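PDB 5CWW: nucleoporin NUP82, which probably helps build the nuclear pore complex and may dock transport factors there, the chain described here being its N-terminal beta-propeller domain. Local coordinates for residues Ser301-Ile306 and Glu332-Ile337; Val307-Ala312 and Leu325-Gln330; Cys429-Ser434 and Gly488-Ser493; Glu483-Gly488 and Val504-Gly509. All blocks are in the same frame, centred on the assembly; numbering follows the deposited sequence. Where two conformers were deposited one is given.

Interaction 1: Ser301-Ile306 and Glu332-Ile337; sequences SLSASI and EWMSEI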
loop_
_atom_site.group_PDB
_atom_site.type_symbol
_atom_site.label_atom_id
_atom_site.label_comp_id
_atom_site.label_asym_id
_atom_site.label_seq_id
_atom_site.Cartn_x
_atom_site.Cartn_y
_atom_site.Cartn_z
ATOM N N SER B 301 -24.130 -10.897 0.597
ATOM C CA SER B 301 -23.454 -11.324 -0.622
ATOM C C SER B 301 -22.266 -12.227 -0.290
ATOM O O SER B 301 -22.024 -13.218 -0.976
ATOM C CB SER B 301 -22.989 -10.117 -1.441
ATOM O OG SER B 301 -21.836 -9.522 -0.873
ATOM N N LEU B 302 -21.533 -11.890 0.767
ATOM C CA LEU B 302 -20.404 -12.710 1.199
ATOM C C LEU B 302 -20.855 -14.073 1.710
ATOM O O LEU B 302 -20.227 -15.088 1.412
ATOM C CB LEU B 302 -19.596 -11.993 2.284
ATOM C CG LEU B 302 -18.719 -10.831 1.813
ATOM C CD1 LEU B 302 -18.136 -10.092 3.008
ATOM C CD2 LEU B 302 -17.606 -11.325 0.898
ATOM N N SER B 303 -21.934 -14.096 2.487
ATOM C CA SER B 303 -22.475 -15.352 2.997
ATOM C C SER B 303 -22.740 -16.321 1.851
ATOM O O SER B 303 -22.323 -17.476 1.895
ATOM C CB SER B 303 -23.760 -15.110 3.790
ATOM O OG SER B 303 -23.523 -14.260 4.898
ATOM N N ALA B 304 -23.425 -15.835 0.820
ATOM C CA ALA B 304 -23.741 -16.654 -0.344
ATOM C C ALA B 304 -22.461 -17.144 -1.013
ATOM O O ALA B 304 -22.357 -18.307 -1.407
ATOM C CB ALA B 304 -24.587 -15.868 -1.328
ATOM N N SER B 305 -21.490 -16.246 -1.136
ATOM C CA SER B 305 -20.207 -16.573 -1.742
ATOM C C SER B 305 -19.481 -17.655 -0.949
ATOM O O SER B 305 -18.891 -18.569 -1.526
ATOM C CB SER B 305 -19.333 -15.322 -1.841
ATOM O OG SER B 305 -18.086 -15.617 -2.441
ATOM N N ILE B 306 -19.529 -17.549 0.375
ATOM C CA ILE B 306 -18.865 -18.515 1.244
ATOM C C ILE B 306 -19.579 -19.860 1.183
ATOM O O ILE B 306 -18.941 -20.897 1.000
ATOM C CB ILE B 306 -18.804 -18.018 2.703
ATOM C CG1 ILE B 306 -17.891 -16.794 2.798
ATOM C CG2 ILE B 306 -18.277 -19.113 3.634
ATOM C CD1 ILE B 306 -17.963 -16.069 4.123
ATOM N N GLU B 332 -15.858 -20.206 9.114
ATOM C CA GLU B 332 -15.609 -19.928 10.521
ATOM C C GLU B 332 -15.660 -18.424 10.779
ATOM O O GLU B 332 -16.249 -17.965 11.757
ATOM C CB GLU B 332 -14.257 -20.504 10.940
ATOM C CG GLU B 332 -13.979 -20.431 12.429
ATOM C CD GLU B 332 -12.707 -21.161 12.818
ATOM O OE1 GLU B 332 -12.055 -21.741 11.924
ATOM O OE2 GLU B 332 -12.361 -21.154 14.019
ATOM N N TRP B 333 -15.047 -17.664 9.877
ATOM C CA TRP B 333 -15.078 -16.207 9.931
ATOM C C TRP B 333 -16.515 -15.686 9.913
ATOM O O TRP B 333 -16.891 -14.848 10.732
ATOM C CB TRP B 333 -14.282 -15.633 8.756
ATOM C CG TRP B 333 -14.177 -14.141 8.727
ATOM C CD1 TRP B 333 -13.265 -13.372 9.389
ATOM C CD2 TRP B 333 -14.995 -13.235 7.976
ATOM N NE1 TRP B 333 -13.469 -12.043 9.104
ATOM C CE2 TRP B 333 -14.525 -11.933 8.238
ATOM C CE3 TRP B 333 -16.080 -13.399 7.111
ATOM C CZ2 TRP B 333 -15.107 -10.802 7.670
ATOM C CZ3 TRP B 333 -16.654 -12.276 6.547
ATOM C CH2 TRP B 333 -16.167 -10.994 6.830
ATOM N N MET B 334 -17.316 -16.200 8.983
ATOM C CA MET B 334 -18.698 -15.758 8.828
ATOM C C MET B 334 -19.566 -16.126 10.029
ATOM O O MET B 334 -20.485 -15.386 10.382
ATOM C CB MET B 334 -19.304 -16.357 7.555
ATOM C CG MET B 334 -20.751 -15.938 7.288
ATOM S SD MET B 334 -20.980 -14.149 7.219
ATOM C CE MET B 334 -20.023 -13.739 5.760
ATOM N N SER B 335 -19.283 -17.268 10.649
ATOM C CA SER B 335 -20.086 -17.739 11.776
ATOM C C SER B 335 -19.996 -16.770 12.953
ATOM O O SER B 335 -20.916 -16.678 13.765
ATOM C CB SER B 335 -19.641 -19.137 12.211
ATOM O OG SER B 335 -18.396 -19.091 12.887
ATOM N N GLU B 336 -18.884 -16.049 13.035
ATOM C CA GLU B 336 -18.708 -15.027 14.061
ATOM C C GLU B 336 -19.629 -13.836 13.803
ATOM O O GLU B 336 -19.945 -13.079 14.718
ATOM C CB GLU B 336 -17.254 -14.558 14.103
ATOM C CG GLU B 336 -16.244 -15.654 14.421
ATOM C CD GLU B 336 -15.935 -15.758 15.901
ATOM O OE1 GLU B 336 -15.553 -14.733 16.503
ATOM O OE2 GLU B 336 -16.072 -16.866 16.461
ATOM N N ILE B 337 -20.056 -13.680 12.553
ATOM C CA ILE B 337 -20.911 -12.563 12.166
ATOM C C ILE B 337 -22.394 -12.928 12.262
ATOM O O ILE B 337 -23.217 -12.096 12.648
ATOM C CB ILE B 337 -20.587 -12.085 10.733
ATOM C CG1 ILE B 337 -19.115 -11.665 10.645
ATOM C CG2 ILE B 337 -21.489 -10.921 10.332
ATOM C CD1 ILE B 337 -18.636 -11.327 9.244
#
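Met-334 reaches out of one helix of a hairpin and ends its side chain against Leu-302, Ser-303 and Ile-306 of the other. The two short helical segments run roughly antiparallel, 145° apart, with axes 10.7 Å from each other, a wide gap that side chains must span. Met-334 does so with CG anti to the backbone N (chi1 -179°), after which the chain bends at chi2 and chi3. Its CE lies 3.5 Å from CD1 of Ile-306, the two side chains meeting at a slant, and 3.9 Å from CB of Leu-302. On the flank, the OG of Ser-303 sits 3.4 Å from the SD of Met-334 while it hydrogen-bonds to the carbonyl O of Ile-299 in its own helix. The indole of Trp-333 closes the other flank: CD1 of Ile-306 is at its edge, 4.4 Å from CE3, and Ile-337 CD1 lies over one face near the rim. An alanine in place of Met-334 would probably open a gap beside Leu-302 and Ser-303, since SD and CE fill that space. With Ser-303 bonded within its own helix, the contact rests on dispersion and the burial of apolar groups, a grip of shape more than of direction.

Interaction 2: Val307-Ala312 and Leu325-Gln330; sequences VAKVAA and LVAQQQ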
loop_
_atom_site.group_PDB
_atom_site.type_symbol
_atom_site.label_atom_id
_atom_site.label_comp_id
_atom_site.label_asym_id
_atom_site.label_seq_id
_atom_site.Cartn_x
_atom_site.Cartn_y
_atom_site.Cartn_z
ATOM N N VAL B 307 -20.900 -19.840 1.339
ATOM C CA VAL B 307 -21.700 -21.062 1.275
ATOM C C VAL B 307 -21.447 -21.801 -0.034
ATOM O O VAL B 307 -21.290 -23.022 -0.044
ATOM C CB VAL B 307 -23.214 -20.761 1.410
ATOM C CG1 VAL B 307 -24.059 -21.989 1.064
ATOM C CG2 VAL B 307 -23.537 -20.287 2.819
ATOM N N ALA B 308 -21.402 -21.054 -1.131
ATOM C CA ALA B 308 -21.185 -21.642 -2.446
ATOM C C ALA B 308 -19.809 -22.289 -2.543
ATOM O O ALA B 308 -19.652 -23.335 -3.171
ATOM C CB ALA B 308 -21.346 -20.588 -3.529
ATOM N N LYS B 309 -18.815 -21.668 -1.916
ATOM C CA LYS B 309 -17.450 -22.176 -1.977
ATOM C C LYS B 309 -17.303 -23.451 -1.149
ATOM O O LYS B 309 -16.563 -24.361 -1.524
ATOM C CB LYS B 309 -16.458 -21.119 -1.493
ATOM C CG LYS B 309 -15.024 -21.420 -1.889
ATOM C CD LYS B 309 -14.029 -20.534 -1.162
ATOM C CE LYS B 309 -12.624 -20.743 -1.702
ATOM N NZ LYS B 309 -12.193 -22.171 -1.634
ATOM N N VAL B 310 -18.007 -23.510 -0.023
ATOM C CA VAL B 310 -18.031 -24.716 0.799
ATOM C C VAL B 310 -18.675 -25.860 0.028
ATOM O O VAL B 310 -18.201 -26.997 0.073
ATOM C CB VAL B 310 -18.802 -24.488 2.119
ATOM C CG1 VAL B 310 -18.996 -25.798 2.882
ATOM C CG2 VAL B 310 -18.074 -23.474 2.987
ATOM N N ALA B 311 -19.759 -25.553 -0.677
ATOM C CA ALA B 311 -20.478 -26.556 -1.450
ATOM C C ALA B 311 -19.583 -27.141 -2.536
ATOM O O ALA B 311 -19.485 -28.359 -2.683
ATOM C CB ALA B 311 -21.734 -25.953 -2.064
ATOM N N ALA B 312 -18.925 -26.264 -3.287
ATOM C CA ALA B 312 -18.054 -26.686 -4.378
ATOM C C ALA B 312 -16.891 -27.524 -3.859
ATOM O O ALA B 312 -16.489 -28.501 -4.489
ATOM C CB ALA B 312 -17.535 -25.474 -5.135
ATOM N N LEU B 325 -9.776 -26.163 3.276
ATOM C CA LEU B 325 -9.417 -25.379 4.450
ATOM C C LEU B 325 -9.775 -23.910 4.270
ATOM O O LEU B 325 -10.193 -23.248 5.217
ATOM C CB LEU B 325 -7.921 -25.519 4.748
ATOM C CG LEU B 325 -7.382 -24.707 5.930
ATOM C CD1 LEU B 325 -8.108 -25.059 7.218
ATOM C CD2 LEU B 325 -5.884 -24.927 6.084
ATOM N N VAL B 326 -9.614 -23.402 3.052
ATOM C CA VAL B 326 -9.957 -22.015 2.765
ATOM C C VAL B 326 -11.457 -21.818 2.942
ATOM O O VAL B 326 -11.896 -20.827 3.523
ATOM C CB VAL B 326 -9.539 -21.600 1.340
ATOM C CG1 VAL B 326 -9.894 -20.143 1.074
ATOM C CG2 VAL B 326 -8.049 -21.813 1.145
ATOM N N ALA B 327 -12.237 -22.773 2.447
ATOM C CA ALA B 327 -13.686 -22.724 2.598
ATOM C C ALA B 327 -14.062 -22.809 4.074
ATOM O O ALA B 327 -14.943 -22.090 4.542
ATOM C CB ALA B 327 -14.343 -23.849 1.813
ATOM N N GLN B 328 -13.383 -23.691 4.800
ATOM C CA GLN B 328 -13.594 -23.838 6.238
ATOM C C GLN B 328 -13.303 -22.548 7.003
ATOM O O GLN B 328 -14.103 -22.118 7.834
ATOM C CB GLN B 328 -12.721 -24.968 6.788
ATOM C CG GLN B 328 -13.401 -26.323 6.789
ATOM C CD GLN B 328 -14.558 -26.388 7.767
ATOM O OE1 GLN B 328 -14.753 -25.481 8.577
ATOM N NE2 GLN B 328 -15.336 -27.462 7.694
ATOM N N GLN B 329 -12.157 -21.939 6.721
ATOM C CA GLN B 329 -11.743 -20.728 7.415
ATOM C C GLN B 329 -12.726 -19.585 7.170
ATOM O O GLN B 329 -13.060 -18.837 8.088
ATOM C CB GLN B 329 -10.335 -20.321 6.984
ATOM C CG GLN B 329 -9.237 -21.192 7.582
ATOM C CD GLN B 329 -7.850 -20.795 7.114
ATOM O OE1 GLN B 329 -7.688 -20.186 6.055
ATOM N NE2 GLN B 329 -6.842 -21.128 7.908
ATOM N N GLN B 330 -13.191 -19.461 5.931
ATOM C CA GLN B 330 -14.155 -18.424 5.579
ATOM C C GLN B 330 -15.493 -18.652 6.271
ATOM O O GLN B 330 -16.154 -17.703 6.687
ATOM C CB GLN B 330 -14.363 -18.374 4.066
ATOM C CG GLN B 330 -13.208 -17.760 3.297
ATOM C CD GLN B 330 -13.535 -17.556 1.830
ATOM O OE1 GLN B 330 -14.645 -17.846 1.385
ATOM N NE2 GLN B 330 -12.570 -17.053 1.070
#
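Lys-309 sets out toward Val-326 and Gln-330 with CG anti to its backbone N (chi1 -164°) and stays extended as far as CE, where a bend at chi4 (-56°) turns NZ aside. Its aliphatic part does the touching: CE lies 3.9 Å from CG1 of Val-326, and CD passes 3.8 Å from OE1 of Gln-330, whose side chain it crosses at about a right angle. Beside it the backbones approach most nearly at Ala-327 and Val-310. CA of Ala-327 is 5.1 Å from CA of Val-310, and its CB rests 3.9 Å from CG2 of Val-310. The segments' axes are 8.9 Å apart at closest approach and run roughly antiparallel, at 148°. An alanine at Lys-309 would probably leave Val-326 CG1 and Gln-330 OE1 without the methylene chain that covers them here. The amide of Gln-330 is fixed from elsewhere, its NE2 hydrogen-bonding to Ala-448 O and Glu-447 OE1, while Lys-309 also packs on Glu-447. Helices 298-315 and 321-338 thus form a hairpin inserted in the chain between strands 281-284 and 369-370 of a single four-stranded antiparallel sheet, and its flank lies against the loop between strands 437-441 and 469-476.

Interaction 3: Cys429-Ser434 and Gly488-Ser493; sequences CLLSTS and GWPMFS
Two successive sheets of the propeller pack face to face where Leu-431, on strand 427-432, meets Pro-490, just ahead of strand 491-494, and Phe-492 within it. Leu-431 holds CG anti to its backbone N (chi1 -173°), and its CD2 methyl stands squarely over the middle of the Phe-492 ring. This is a CH-pi contact, with CD2 4.2 Å from the ring centroid and only 3° off the normal. The same branch leans on the proline, Leu-431 CD2 lying 3.7 Å from Pro-490 CB, so one leucine fills the angle between an aromatic face and a pyrrolidine ring. Farther along the ring, CZ of Phe-492 is 3.9 Å from CB of Cys-429, and CE2 is 3.5 Å from CB of Leu-431. At the other end, CG of Pro-490 comes within 3.3 Å of the carbonyl O of Ser-432, and the CG2 methyl of Thr-433 lies 3.6 Å from the carbonyl O of Gly-488. Here NZ of Lys-390 hydrogen-bonds both to Gly-488 O and to Thr-433 OG1, which is also hydrogen-bonded to OE1 of Glu-388. Farther along the strand, OD2 of Asp-391 takes the N-H of Phe-492. Phe-502 meets the Phe-492 ring with its plane steeply turned. All the touching residues are buried, and the strand segments run at 146° to each other. Those polar bonds are particular to this contact; apolar side chains packed between the faces of successive blades are characteristic of a beta-propeller.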
loop_
_atom_site.group_PDB
_atom_site.type_symbol
_atom_site.label_atom_id
_atom_site.label_comp_id
_atom_site.label_asym_id
_atom_site.label_seq_id
_atom_site.Cartn_x
_atom_site.Cartn_y
_atom_site.Cartn_z
ATOM N N CYS B 429 -4.303 -1.602 -11.087
ATOM C CA CYS B 429 -3.517 -0.713 -11.933
ATOM C C CYS B 429 -2.184 -0.410 -11.255
ATOM O O CYS B 429 -2.147 -0.067 -10.069
ATOM C CB CYS B 429 -4.288 0.577 -12.216
ATOM S SG CYS B 429 -5.958 0.301 -12.873
ATOM N N LEU B 430 -1.097 -0.548 -12.010
ATOM C CA LEU B 430 0.254 -0.417 -11.469
ATOM C C LEU B 430 1.034 0.655 -12.220
ATOM O O LEU B 430 1.091 0.644 -13.447
ATOM C CB LEU B 430 0.995 -1.753 -11.547
ATOM C CG LEU B 430 0.268 -2.971 -10.971
ATOM C CD1 LEU B 430 1.041 -4.248 -11.275
ATOM C CD2 LEU B 430 0.054 -2.818 -9.474
ATOM N N LEU B 431 1.646 1.565 -11.468
ATOM C CA LEU B 431 2.392 2.684 -12.035
ATOM C C LEU B 431 3.886 2.544 -11.747
ATOM O O LEU B 431 4.305 2.495 -10.589
ATOM C CB LEU B 431 1.854 3.999 -11.469
ATOM C CG LEU B 431 2.356 5.335 -12.018
ATOM C CD1 LEU B 431 2.287 5.387 -13.537
ATOM C CD2 LEU B 431 1.513 6.451 -11.414
ATOM N N SER B 432 4.679 2.469 -12.812
ATOM C CA SER B 432 6.126 2.311 -12.698
ATOM C C SER B 432 6.831 3.661 -12.630
ATOM O O SER B 432 6.253 4.688 -12.985
ATOM C CB SER B 432 6.672 1.507 -13.880
ATOM O OG SER B 432 5.963 0.291 -14.047
ATOM N N THR B 433 8.085 3.647 -12.183
ATOM C CA THR B 433 8.915 4.849 -12.149
ATOM C C THR B 433 8.937 5.540 -13.507
ATOM O O THR B 433 8.906 6.767 -13.591
ATOM C CB THR B 433 10.366 4.516 -11.737
ATOM O OG1 THR B 433 10.368 3.868 -10.458
ATOM C CG2 THR B 433 11.222 5.779 -11.666
ATOM N N SER B 434 8.980 4.740 -14.566
ATOM C CA SER B 434 9.069 5.262 -15.924
ATOM C C SER B 434 7.776 5.939 -16.361
ATOM O O SER B 434 7.739 6.605 -17.394
ATOM C CB SER B 434 9.408 4.139 -16.904
ATOM O OG SER B 434 8.326 3.233 -17.021
ATOM N N GLY B 488 11.821 9.565 -10.357
ATOM C CA GLY B 488 10.514 10.190 -10.421
ATOM C C GLY B 488 9.459 9.400 -9.669
ATOM O O GLY B 488 9.502 8.168 -9.630
ATOM N N TRP B 489 8.514 10.122 -9.074
ATOM C CA TRP B 489 7.419 9.517 -8.324
ATOM C C TRP B 489 6.075 9.891 -8.939
ATOM O O TRP B 489 5.399 10.801 -8.457
ATOM C CB TRP B 489 7.465 9.955 -6.859
ATOM C CG TRP B 489 8.349 9.104 -6.008
ATOM C CD1 TRP B 489 9.702 9.211 -5.864
ATOM C CD2 TRP B 489 7.941 8.014 -5.174
ATOM N NE1 TRP B 489 10.162 8.252 -4.994
ATOM C CE2 TRP B 489 9.101 7.504 -4.556
ATOM C CE3 TRP B 489 6.708 7.417 -4.892
ATOM C CZ2 TRP B 489 9.063 6.426 -3.673
ATOM C CZ3 TRP B 489 6.673 6.348 -4.016
ATOM C CH2 TRP B 489 7.843 5.863 -3.416
ATOM N N PRO B 490 5.685 9.195 -10.016
ATOM C CA PRO B 490 4.364 9.450 -10.601
ATOM C C PRO B 490 3.255 8.921 -9.692
ATOM O O PRO B 490 3.489 7.962 -8.955
ATOM C CB PRO B 490 4.420 8.700 -11.935
ATOM C CG PRO B 490 5.414 7.607 -11.711
ATOM C CD PRO B 490 6.436 8.167 -10.761
ATOM N N MET B 491 2.074 9.534 -9.745
ATOM C CA MET B 491 0.993 9.214 -8.814
ATOM C C MET B 491 -0.335 8.960 -9.518
ATOM O O MET B 491 -0.649 9.609 -10.510
ATOM C CB MET B 491 0.812 10.354 -7.814
ATOM C CG MET B 491 2.048 10.680 -6.997
ATOM S SD MET B 491 1.862 12.235 -6.102
ATOM C CE MET B 491 2.082 13.414 -7.430
ATOM N N PHE B 492 -1.111 8.021 -8.987
ATOM C CA PHE B 492 -2.491 7.823 -9.422
ATOM C C PHE B 492 -3.421 8.796 -8.698
ATOM O O PHE B 492 -3.156 9.190 -7.562
ATOM C CB PHE B 492 -2.953 6.387 -9.151
ATOM C CG PHE B 492 -2.517 5.388 -10.189
ATOM C CD1 PHE B 492 -2.707 5.632 -11.540
ATOM C CD2 PHE B 492 -1.927 4.192 -9.806
ATOM C CE1 PHE B 492 -2.312 4.704 -12.491
ATOM C CE2 PHE B 492 -1.533 3.261 -10.751
ATOM C CZ PHE B 492 -1.727 3.518 -12.097
ATOM N N SER B 493 -4.504 9.179 -9.367
ATOM C CA SER B 493 -5.585 9.935 -8.740
ATOM C C SER B 493 -6.918 9.439 -9.277
ATOM O O SER B 493 -7.050 9.197 -10.475
ATOM C CB SER B 493 -5.443 11.432 -9.012
ATOM O OG SER B 493 -4.187 11.918 -8.582
#

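Interaction 4: Glu483-Gly488 and Val504-Gly509; sequences EVTPDG and VTHPAG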
loop_
_atom_site.group_PDB
_atom_site.type_symbol
_atom_site.label_atom_id
_atom_site.label_comp_id
_atom_site.label_asym_id
_atom_site.label_seq_id
_atom_site.Cartn_x
_atom_site.Cartn_y
_atom_site.Cartn_z
ATOM N N GLU B 483 11.233 12.264 -21.017
ATOM C CA GLU B 483 10.495 12.807 -19.881
ATOM C C GLU B 483 10.727 12.003 -18.604
ATOM O O GLU B 483 10.416 12.465 -17.506
ATOM C CB GLU B 483 8.999 12.852 -20.196
ATOM C CG GLU B 483 8.643 13.791 -21.333
ATOM C CD GLU B 483 7.160 13.801 -21.633
ATOM O OE1 GLU B 483 6.591 12.717 -21.879
ATOM O OE2 GLU B 483 6.556 14.896 -21.614
ATOM N N VAL B 484 11.274 10.801 -18.754
ATOM C CA VAL B 484 11.497 9.914 -17.620
ATOM C C VAL B 484 12.645 10.405 -16.746
ATOM O O VAL B 484 13.771 10.561 -17.217
ATOM C CB VAL B 484 11.804 8.474 -18.082
ATOM C CG1 VAL B 484 12.006 7.551 -16.885
ATOM C CG2 VAL B 484 10.689 7.951 -18.973
ATOM N N THR B 485 12.348 10.648 -15.472
ATOM C CA THR B 485 13.372 10.981 -14.486
ATOM C C THR B 485 13.711 9.720 -13.693
ATOM O O THR B 485 12.821 8.926 -13.386
ATOM C CB THR B 485 12.911 12.098 -13.528
ATOM O OG1 THR B 485 11.756 11.667 -12.800
ATOM C CG2 THR B 485 12.576 13.364 -14.303
ATOM N N PRO B 486 14.998 9.530 -13.354
ATOM C CA PRO B 486 15.440 8.266 -12.749
ATOM C C PRO B 486 14.821 7.995 -11.379
ATOM O O PRO B 486 14.656 6.833 -11.003
ATOM C CB PRO B 486 16.957 8.449 -12.631
ATOM C CG PRO B 486 17.156 9.921 -12.552
ATOM C CD PRO B 486 16.082 10.526 -13.409
ATOM N N ASP B 487 14.485 9.058 -10.655
ATOM C CA ASP B 487 13.924 8.944 -9.313
ATOM C C ASP B 487 12.544 9.590 -9.243
ATOM O O ASP B 487 12.138 10.098 -8.197
ATOM C CB ASP B 487 14.865 9.584 -8.289
ATOM C CG ASP B 487 15.119 11.054 -8.567
ATOM O OD1 ASP B 487 14.857 11.502 -9.705
ATOM O OD2 ASP B 487 15.586 11.759 -7.648
ATOM N N GLY B 488 11.821 9.565 -10.357
ATOM C CA GLY B 488 10.514 10.190 -10.421
ATOM C C GLY B 488 9.459 9.400 -9.669
ATOM O O GLY B 488 9.502 8.168 -9.630
ATOM N N VAL B 504 -2.857 10.198 -13.992
ATOM C CA VAL B 504 -1.456 9.987 -13.658
ATOM C C VAL B 504 -0.755 11.338 -13.648
ATOM O O VAL B 504 -0.717 12.031 -14.667
ATOM C CB VAL B 504 -0.764 9.035 -14.657
ATOM C CG1 VAL B 504 0.742 8.962 -14.406
ATOM C CG2 VAL B 504 -1.379 7.651 -14.574
ATOM N N THR B 505 -0.213 11.708 -12.490
ATOM C CA THR B 505 0.502 12.971 -12.332
ATOM C C THR B 505 1.996 12.718 -12.191
ATOM O O THR B 505 2.422 11.817 -11.473
ATOM C CB THR B 505 0.002 13.762 -11.107
ATOM O OG1 THR B 505 -1.407 13.995 -11.224
ATOM C CG2 THR B 505 0.726 15.102 -10.996
ATOM N N HIS B 506 2.782 13.541 -12.874
ATOM C CA HIS B 506 4.231 13.404 -12.915
ATOM C C HIS B 506 4.792 14.792 -13.211
ATOM O O HIS B 506 4.101 15.607 -13.822
ATOM C CB HIS B 506 4.640 12.383 -13.983
ATOM C CG HIS B 506 6.101 12.059 -13.999
ATOM N ND1 HIS B 506 7.011 12.756 -14.763
ATOM C CD2 HIS B 506 6.809 11.099 -13.356
ATOM C CE1 HIS B 506 8.217 12.249 -14.584
ATOM N NE2 HIS B 506 8.122 11.242 -13.734
ATOM N N PRO B 507 6.028 15.084 -12.770
ATOM C CA PRO B 507 6.582 16.411 -13.072
ATOM C C PRO B 507 6.571 16.760 -14.564
ATOM O O PRO B 507 6.583 17.939 -14.914
ATOM C CB PRO B 507 8.015 16.312 -12.545
ATOM C CG PRO B 507 7.921 15.342 -11.416
ATOM C CD PRO B 507 6.885 14.335 -11.831
ATOM N N ALA B 508 6.534 15.747 -15.422
ATOM C CA ALA B 508 6.519 15.965 -16.864
ATOM C C ALA B 508 5.140 16.413 -17.340
ATOM O O ALA B 508 5.026 17.161 -18.310
ATOM C CB ALA B 508 6.942 14.700 -17.592
ATOM N N GLY B 509 4.096 15.953 -16.658
ATOM C CA GLY B 509 2.737 16.330 -17.011
ATOM C C GLY B 509 1.671 15.442 -16.393
ATOM O O GLY B 509 1.971 14.563 -15.585
HETATM O O HOH W 1 10.148 9.173 -13.819
#
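Glu-483 and Ala-508 make the close apolar part of this contact, CB of Glu-483 lying 3.8 Å from CB of Ala-508. Beside them the side chains of His-506 and Thr-485 slide past each other, and a water links NE2 of the histidine to Thr-485 O. On the tight side, the carboxylate of Glu-483 runs past the Ala-508 methyl and is drawn on by a salt bridge from OE2 to Arg-551. The imidazole of His-506 is steadied from its own segment: the N-H of Ala-508 donates to ND1 over 3.1 Å, at 161° and with the donor tilted 25° out of the ring plane, and CD of Pro-507 lies over one face. This happens within a type I turn from His-506 to Gly-509, closed by a bond from Gly-509 N to His-506 O. The other end of the ring is looser. The water there donates to Thr-485 O over 2.7 Å and lies 2.9 Å from His-506 NE2. Beyond it, Pro-486 and Asp-487 carry the loop out into solvent before it returns to Gly-488, where a side chain would collide with NE2. Gripped at ND1 by a backbone N-H and met at NE2 by water, the ring has little freedom to turn. Since ND1 accepts a bond here, it probably carries no proton of its own, and the loop is joined to the strand end by a direct apolar touch at Glu-483 and Ala-508 and a water-mediated polar link at His-506.

How the interactions relate
Following the chain from the N terminus, past the first three four-stranded sheets and part of a fourth, interactions 1 and 2 open on helix 298-315. The chain returns along helix 321-338, closing interaction 2 first, so that contact nests inside the loop of interaction 1, and the two touch where Ile-306 meets Gln-330. Interaction 3 opens at 429-434 and closes at 488-493, joining two sheets; interaction 4, opening at 483-488 and closing at 504-509, crosses it, shares Gly-488 and ties the loop before strand 491-494 to the end of strand 501-506. Met-491 N probably hydrogen-bonds to Thr-505 O between these neighbouring strands. The centres of interactions 1 and 3 lie about 36 Å apart, on opposite sides of the chain's centre.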